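Side-chain contacts in ribonucleoside-diphosphate reductase (Pseudomonas aeruginosa, PDB 5IM3), which probably reduces ribonucleoside diphosphates to the deoxyribonucleotides needed for DNA synthesis, and binds dATP as an allosteric enzyme with ATP cones: residues M492-V495 and G499-T502; M663-A668 and I682-Q687. All coordinates share one frame; numbering follows the deposited sequence.

Contact 1: residues M492-V495 and G499-T502; sequences MKRV and GSWT
Arg494 meets Gly499 and Ser500 through both its backbone and its long side chain. The chain sets out with Arg494 CB 3.6 Å from Ser500 O, and Arg494 CG continues alongside the same oxygen while lying 4.3 Å from Trp501 CE3, at an oblique approach to the indole. A bend at chi2 (-74°) brings Arg494 CD to 3.3 Å from Ser500 O. The chain curls round this carbonyl oxygen, and the turn at chi4 (84°) brings the guanidinium to it: Arg494 NH1 donates to Ser500 O at 2.8 Å, nearly straight at 160°. The oxygen lies in the guanidinium plane, whereas NH1 stands above the carbonyl plane, away from the lone-pair directions. Arginine suits this place because its aliphatic stem packs while its tip still carries charge, and NH1 also forms a salt bridge with Glu528. Glycine, having no side chain, lets Arg494 CD pass 4.2 Å from Gly499 CA, a loose contact; Gly499 N donates to Arg494 O at 2.6 Å. Helix 489-496 is thereby tied to the start of strand 500-504, which pairs antiparallel with strand 539-543. Helix 517-532 supplies Glu528, and its Tyr524 stacks on Trp501, whose NE1 bonds Thr456 O.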
ATOM      1  N   MET A 492      25.200 -22.725  -2.592  1.00 52.60           N
ATOM      2  CA  MET A 492      24.249 -23.085  -1.547  1.00 56.27           C
ATOM      3  C   MET A 492      24.935 -23.180  -0.190  1.00 59.20           C
ATOM      4  O   MET A 492      24.360 -22.791   0.832  1.00 60.82           O
ATOM      5  CB  MET A 492      23.564 -24.406  -1.892  1.00 56.22           C
ATOM      6  CG  MET A 492      22.794 -24.394  -3.206  1.00 55.15           C
ATOM      7  SD  MET A 492      21.481 -23.161  -3.269  1.00 54.24           S
ATOM      8  CE  MET A 492      20.463 -23.664  -1.878  1.00 57.67           C
ATOM      9  N   LYS A 493      26.165 -23.703  -0.158  1.00 60.15           N
ATOM     10  CA  LYS A 493      26.926 -23.717   1.087  1.00 62.20           C
ATOM     11  C   LYS A 493      27.090 -22.308   1.644  1.00 60.79           C
ATOM     12  O   LYS A 493      26.960 -22.090   2.854  1.00 62.06           O
ATOM     13  CB  LYS A 493      28.295 -24.361   0.866  1.00 63.54           C
ATOM     14  CG  LYS A 493      28.268 -25.867   0.653  1.00 63.69           C
ATOM     15  CD  LYS A 493      29.685 -26.416   0.550  1.00 66.06           C
ATOM     16  CE  LYS A 493      29.706 -27.931   0.403  1.00 67.21           C
ATOM     17  NZ  LYS A 493      31.097 -28.461   0.325  1.00 67.11           N
ATOM     18  N   ARG A 494      27.378 -21.337   0.773  1.00 59.01           N
ATOM     19  CA  ARG A 494      27.542 -19.960   1.228  1.00 59.83           C
ATOM     20  C   ARG A 494      26.215 -19.361   1.682  1.00 59.17           C
ATOM     21  O   ARG A 494      26.196 -18.506   2.573  1.00 58.60           O
ATOM     22  CB  ARG A 494      28.163 -19.114   0.114  1.00 59.24           C
ATOM     23  CG  ARG A 494      29.560 -19.560  -0.305  1.00 58.37           C
ATOM     24  CD  ARG A 494      30.616 -19.180   0.727  1.00 60.02           C
ATOM     25  NE  ARG A 494      31.942 -19.690   0.374  1.00 59.97           N
ATOM     26  CZ  ARG A 494      32.787 -19.086  -0.457  1.00 58.56           C
ATOM     27  NH1 ARG A 494      32.455 -17.940  -1.040  1.00 58.16           N
ATOM     28  NH2 ARG A 494      33.968 -19.631  -0.711  1.00 58.19           N
ATOM     29  N   VAL A 495      25.102 -19.796   1.090  1.00 59.64           N
ATOM     30  CA  VAL A 495      23.791 -19.364   1.568  1.00 59.21           C
ATOM     31  C   VAL A 495      23.535 -19.914   2.966  1.00 60.02           C
ATOM     32  O   VAL A 495      23.183 -19.173   3.892  1.00 59.78           O
ATOM     33  CB  VAL A 495      22.692 -19.799   0.580  1.00 58.44           C
ATOM     34  CG1 VAL A 495      21.305 -19.511   1.152  1.00 58.12           C
ATOM     35  CG2 VAL A 495      22.870 -19.099  -0.764  1.00 54.86           C
ATOM     36  N   GLY A 499      27.681 -16.765   3.880  1.00 61.85           N
ATOM     37  CA  GLY A 499      28.967 -16.382   3.341  1.00 60.24           C
ATOM     38  C   GLY A 499      28.844 -15.458   2.142  1.00 58.41           C
ATOM     39  O   GLY A 499      27.756 -15.105   1.689  1.00 57.84           O
ATOM     40  N   SER A 500      30.003 -15.066   1.622  1.00 63.58           N
ATOM     41  CA  SER A 500      30.074 -14.194   0.464  1.00 63.56           C
ATOM     42  C   SER A 500      30.136 -15.023  -0.819  1.00 59.19           C
ATOM     43  O   SER A 500      30.200 -16.255  -0.795  1.00 58.64           O
ATOM     44  CB  SER A 500      31.283 -13.268   0.575  1.00 65.30           C
ATOM     45  OG  SER A 500      32.484 -14.022   0.599  1.00 67.27           O
ATOM     46  N   TRP A 501      30.128 -14.334  -1.958  1.00 54.49           N
ATOM     47  CA  TRP A 501      30.083 -14.990  -3.258  1.00 51.39           C
ATOM     48  C   TRP A 501      30.631 -14.021  -4.293  1.00 50.37           C
ATOM     49  O   TRP A 501      30.177 -12.874  -4.366  1.00 50.13           O
ATOM     50  CB  TRP A 501      28.647 -15.411  -3.599  1.00 49.03           C
ATOM     51  CG  TRP A 501      28.491 -16.147  -4.896  1.00 48.12           C
ATOM     52  CD1 TRP A 501      27.874 -15.694  -6.025  1.00 46.20           C
ATOM     53  CD2 TRP A 501      28.951 -17.471  -5.194  1.00 47.35           C
ATOM     54  NE1 TRP A 501      27.922 -16.653  -7.008  1.00 46.92           N
ATOM     55  CE2 TRP A 501      28.577 -17.754  -6.523  1.00 46.67           C
ATOM     56  CE3 TRP A 501      29.642 -18.445  -4.468  1.00 48.90           C
ATOM     57  CZ2 TRP A 501      28.872 -18.969  -7.141  1.00 48.08           C
ATOM     58  CZ3 TRP A 501      29.935 -19.655  -5.085  1.00 49.57           C
ATOM     59  CH2 TRP A 501      29.550 -19.903  -6.407  1.00 47.90           C
ATOM     60  N   THR A 502      31.602 -14.474  -5.080  1.00 48.25           N
ATOM     61  CA  THR A 502      32.297 -13.624  -6.038  1.00 48.59           C
ATOM     62  C   THR A 502      31.886 -13.988  -7.458  1.00 47.23           C
ATOM     63  O   THR A 502      31.869 -15.167  -7.825  1.00 48.07           O
ATOM     64  CB  THR A 502      33.815 -13.750  -5.884  1.00 48.97           C
ATOM     65  OG1 THR A 502      34.190 -13.412  -4.542  1.00 49.78           O
ATOM     66  CG2 THR A 502      34.534 -12.820  -6.854  1.00 50.24           C
TER

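Contact 2: residues M663-A668 and I682-Q687; sequences MGFQDA and IAFADQ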
ATOM      1  N   MET A 663       4.428 -42.556 -15.537  1.00 49.75           N
ATOM      2  CA  MET A 663       3.236 -41.723 -15.474  1.00 51.16           C
ATOM      3  C   MET A 663       2.130 -42.505 -14.782  1.00 52.49           C
ATOM      4  O   MET A 663       2.226 -43.719 -14.583  1.00 51.28           O
ATOM      5  CB  MET A 663       2.796 -41.248 -16.867  1.00 50.26           C
ATOM      6  CG  MET A 663       2.557 -42.355 -17.879  1.00 52.60           C
ATOM      7  SD  MET A 663       1.934 -41.704 -19.445  1.00 55.08           S
ATOM      8  CE  MET A 663       1.813 -43.203 -20.413  1.00 52.46           C
ATOM      9  N   GLY A 664       1.073 -41.786 -14.408  1.00 51.76           N
ATOM     10  CA  GLY A 664       0.002 -42.379 -13.635  1.00 51.05           C
ATOM     11  C   GLY A 664       0.326 -42.576 -12.173  1.00 52.38           C
ATOM     12  O   GLY A 664      -0.324 -43.390 -11.510  1.00 54.28           O
ATOM     13  N   PHE A 665       1.311 -41.846 -11.644  1.00 52.92           N
ATOM     14  CA  PHE A 665       1.717 -42.036 -10.254  1.00 54.83           C
ATOM     15  C   PHE A 665       0.589 -41.663  -9.300  1.00 54.29           C
ATOM     16  O   PHE A 665       0.256 -42.423  -8.384  1.00 59.69           O
ATOM     17  CB  PHE A 665       2.967 -41.209  -9.955  1.00 53.30           C
ATOM     18  CG  PHE A 665       3.523 -41.432  -8.577  1.00 55.32           C
ATOM     19  CD1 PHE A 665       4.403 -42.473  -8.330  1.00 56.41           C
ATOM     20  CD2 PHE A 665       3.158 -40.605  -7.527  1.00 57.37           C
ATOM     21  CE1 PHE A 665       4.912 -42.682  -7.064  1.00 57.10           C
ATOM     22  CE2 PHE A 665       3.663 -40.812  -6.257  1.00 57.81           C
ATOM     23  CZ  PHE A 665       4.543 -41.851  -6.028  1.00 58.07           C
ATOM     24  N   GLN A 666      -0.011 -40.488  -9.498  1.00 52.02           N
ATOM     25  CA  GLN A 666      -1.110 -40.070  -8.635  1.00 55.04           C
ATOM     26  C   GLN A 666      -2.260 -41.064  -8.706  1.00 55.32           C
ATOM     27  O   GLN A 666      -2.846 -41.424  -7.678  1.00 56.79           O
ATOM     28  CB  GLN A 666      -1.574 -38.665  -9.028  1.00 52.91           C
ATOM     29  CG  GLN A 666      -2.857 -38.191  -8.349  1.00 58.49           C
ATOM     30  CD  GLN A 666      -2.676 -37.898  -6.872  1.00 58.35           C
ATOM     31  OE1 GLN A 666      -2.532 -36.745  -6.472  1.00 58.57           O
ATOM     32  NE2 GLN A 666      -2.687 -38.943  -6.055  1.00 57.37           N
ATOM     33  N   ASP A 667      -2.590 -41.532  -9.912  1.00 57.64           N
ATOM     34  CA  ASP A 667      -3.650 -42.522 -10.057  1.00 55.59           C
ATOM     35  C   ASP A 667      -3.262 -43.851  -9.419  1.00 57.01           C
ATOM     36  O   ASP A 667      -4.126 -44.559  -8.891  1.00 59.80           O
ATOM     37  CB  ASP A 667      -3.986 -42.712 -11.535  1.00 53.95           C
ATOM     38  CG  ASP A 667      -4.664 -41.494 -12.140  1.00 54.25           C
ATOM     39  OD1 ASP A 667      -4.829 -40.485 -11.422  1.00 54.44           O
ATOM     40  OD2 ASP A 667      -5.023 -41.542 -13.335  1.00 51.82           O
ATOM     41  N   ALA A 668      -1.977 -44.203  -9.450  1.00 57.79           N
ATOM     42  CA  ALA A 668      -1.536 -45.411  -8.763  1.00 59.35           C
ATOM     43  C   ALA A 668      -1.706 -45.277  -7.255  1.00 59.78           C
ATOM     44  O   ALA A 668      -2.014 -46.259  -6.572  1.00 60.73           O
ATOM     45  CB  ALA A 668      -0.081 -45.720  -9.115  1.00 55.95           C
ATOM     46  N   ILE A 682       5.433 -41.620   0.148  1.00 68.93           N
ATOM     47  CA  ILE A 682       6.882 -41.504   0.042  1.00 68.29           C
ATOM     48  C   ILE A 682       7.515 -42.886  -0.052  1.00 68.47           C
ATOM     49  O   ILE A 682       8.488 -43.093  -0.788  1.00 69.10           O
ATOM     50  CB  ILE A 682       7.426 -40.698   1.237  1.00 70.42           C
ATOM     51  CG1 ILE A 682       7.076 -39.217   1.058  1.00 70.64           C
ATOM     52  CG2 ILE A 682       8.928 -40.894   1.393  1.00 71.24           C
ATOM     53  CD1 ILE A 682       7.504 -38.330   2.211  1.00 73.56           C
ATOM     54  N   ALA A 683       6.972 -43.852   0.690  1.00 63.92           N
ATOM     55  CA  ALA A 683       7.488 -45.215   0.635  1.00 62.83           C
ATOM     56  C   ALA A 683       7.225 -45.849  -0.726  1.00 61.50           C
ATOM     57  O   ALA A 683       8.109 -46.494  -1.304  1.00 59.17           O
ATOM     58  CB  ALA A 683       6.861 -46.054   1.748  1.00 63.77           C
ATOM     59  N   PHE A 684       6.009 -45.683  -1.255  1.00 63.40           N
ATOM     60  CA  PHE A 684       5.696 -46.243  -2.565  1.00 62.40           C
ATOM     61  C   PHE A 684       6.544 -45.603  -3.660  1.00 61.25           C
ATOM     62  O   PHE A 684       6.964 -46.281  -4.606  1.00 60.97           O
ATOM     63  CB  PHE A 684       4.209 -46.071  -2.873  1.00 62.12           C
ATOM     64  CG  PHE A 684       3.841 -46.448  -4.277  1.00 62.97           C
ATOM     65  CD1 PHE A 684       3.868 -47.773  -4.682  1.00 65.10           C
ATOM     66  CD2 PHE A 684       3.473 -45.478  -5.195  1.00 60.95           C
ATOM     67  CE1 PHE A 684       3.536 -48.124  -5.979  1.00 64.52           C
ATOM     68  CE2 PHE A 684       3.138 -45.821  -6.493  1.00 60.88           C
ATOM     69  CZ  PHE A 684       3.171 -47.145  -6.886  1.00 61.79           C
ATOM     70  N   ALA A 685       6.800 -44.296  -3.555  1.00 52.42           N
ATOM     71  CA  ALA A 685       7.633 -43.624  -4.551  1.00 52.30           C
ATOM     72  C   ALA A 685       9.056 -44.163  -4.528  1.00 53.96           C
ATOM     73  O   ALA A 685       9.690 -44.318  -5.579  1.00 51.92           O
ATOM     74  CB  ALA A 685       7.640 -42.116  -4.302  1.00 49.74           C
ATOM     75  N   ASP A 686       9.574 -44.450  -3.333  1.00 66.71           N
ATOM     76  CA  ASP A 686      10.919 -45.002  -3.207  1.00 69.03           C
ATOM     77  C   ASP A 686      10.999 -46.394  -3.820  1.00 68.66           C
ATOM     78  O   ASP A 686      11.849 -46.659  -4.679  1.00 66.85           O
ATOM     79  CB  ASP A 686      11.316 -45.039  -1.729  1.00 72.10           C
ATOM     80  CG  ASP A 686      12.776 -45.395  -1.518  1.00 74.93           C
ATOM     81  OD1 ASP A 686      13.345 -46.140  -2.344  1.00 74.87           O
ATOM     82  OD2 ASP A 686      13.357 -44.928  -0.516  1.00 76.61           O
ATOM     83  N   GLN A 687      10.110 -47.296  -3.393  1.00 66.00           N
ATOM     84  CA  GLN A 687      10.223 -48.700  -3.773  1.00 65.75           C
ATOM     85  C   GLN A 687       9.822 -48.938  -5.223  1.00 65.78           C
ATOM     86  O   GLN A 687      10.395 -49.812  -5.883  1.00 67.54           O
ATOM     87  CB  GLN A 687       9.370 -49.552  -2.841  1.00 69.24           C
ATOM     88  CG  GLN A 687       9.770 -49.432  -1.383  1.00 70.57           C
ATOM     89  CD  GLN A 687       8.796 -50.121  -0.454  1.00 71.59           C
ATOM     90  OE1 GLN A 687       8.455 -49.594   0.606  1.00 72.60           O
ATOM     91  NE2 GLN A 687       8.338 -51.306  -0.844  1.00 73.15           N
TER
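The rings of Phe665 and Phe684 meet obliquely, their planes 31° apart and their centroids separated by 5.5 Å. The two side chains come from opposite helices and overlap near their ends, bringing Phe665 CE1 to 3.7 Å from Phe684 CE2. Ala685 CB also approaches the Phe665 ring obliquely, 3.6 Å from Phe665 CZ, and Ala668 CB comes to the Phe684 ring in the same manner, 4.2 Å from Phe684 CE2. Each phenyl therefore lies against the other and against one methyl of the opposite segment. Both carry CG trans to the backbone N (chi1 -175° in Phe665, 172° in Phe684), which extends the rings across the interface, where the nearest CA atoms, those of Phe665 and Ala685, are 8.4 Å apart. Phenylalanine suits such a span; alanine suits the spots where a ring must come near the helix backbone. Arg866 adds a cation-pi contact to Phe665. Gly664, with positive phi, is the N-cap through which strand 659-663 of the barrel sheet passes into helix 665-672. That short helix packs on the long helix 679-707, whose Ala685 and Ile682 also touch helix 856-866.

Overall arrangement
Both contacts lie in the barrel domain, but their centres are 36 Å apart and their nearest atoms about 20 Å, so they do not touch. Contact 1 is partly buried and peripheral, its centre about 38 Å from the centre of the chain; the residues that touch in contact 2 are all buried, and its centre is about 16 Å from the centre of the chain. Their chemistry follows suit: the outer contact depends on hydrogen bonds and a charged side chain, whereas the inner one is apolar, with no hydrogen bond crossing it. They share no helix or strand. Contact 1 closes a tight helix-to-strand turn, with three residues between its segments, while contact 2 packs two helices, its segments separated by thirteen residues.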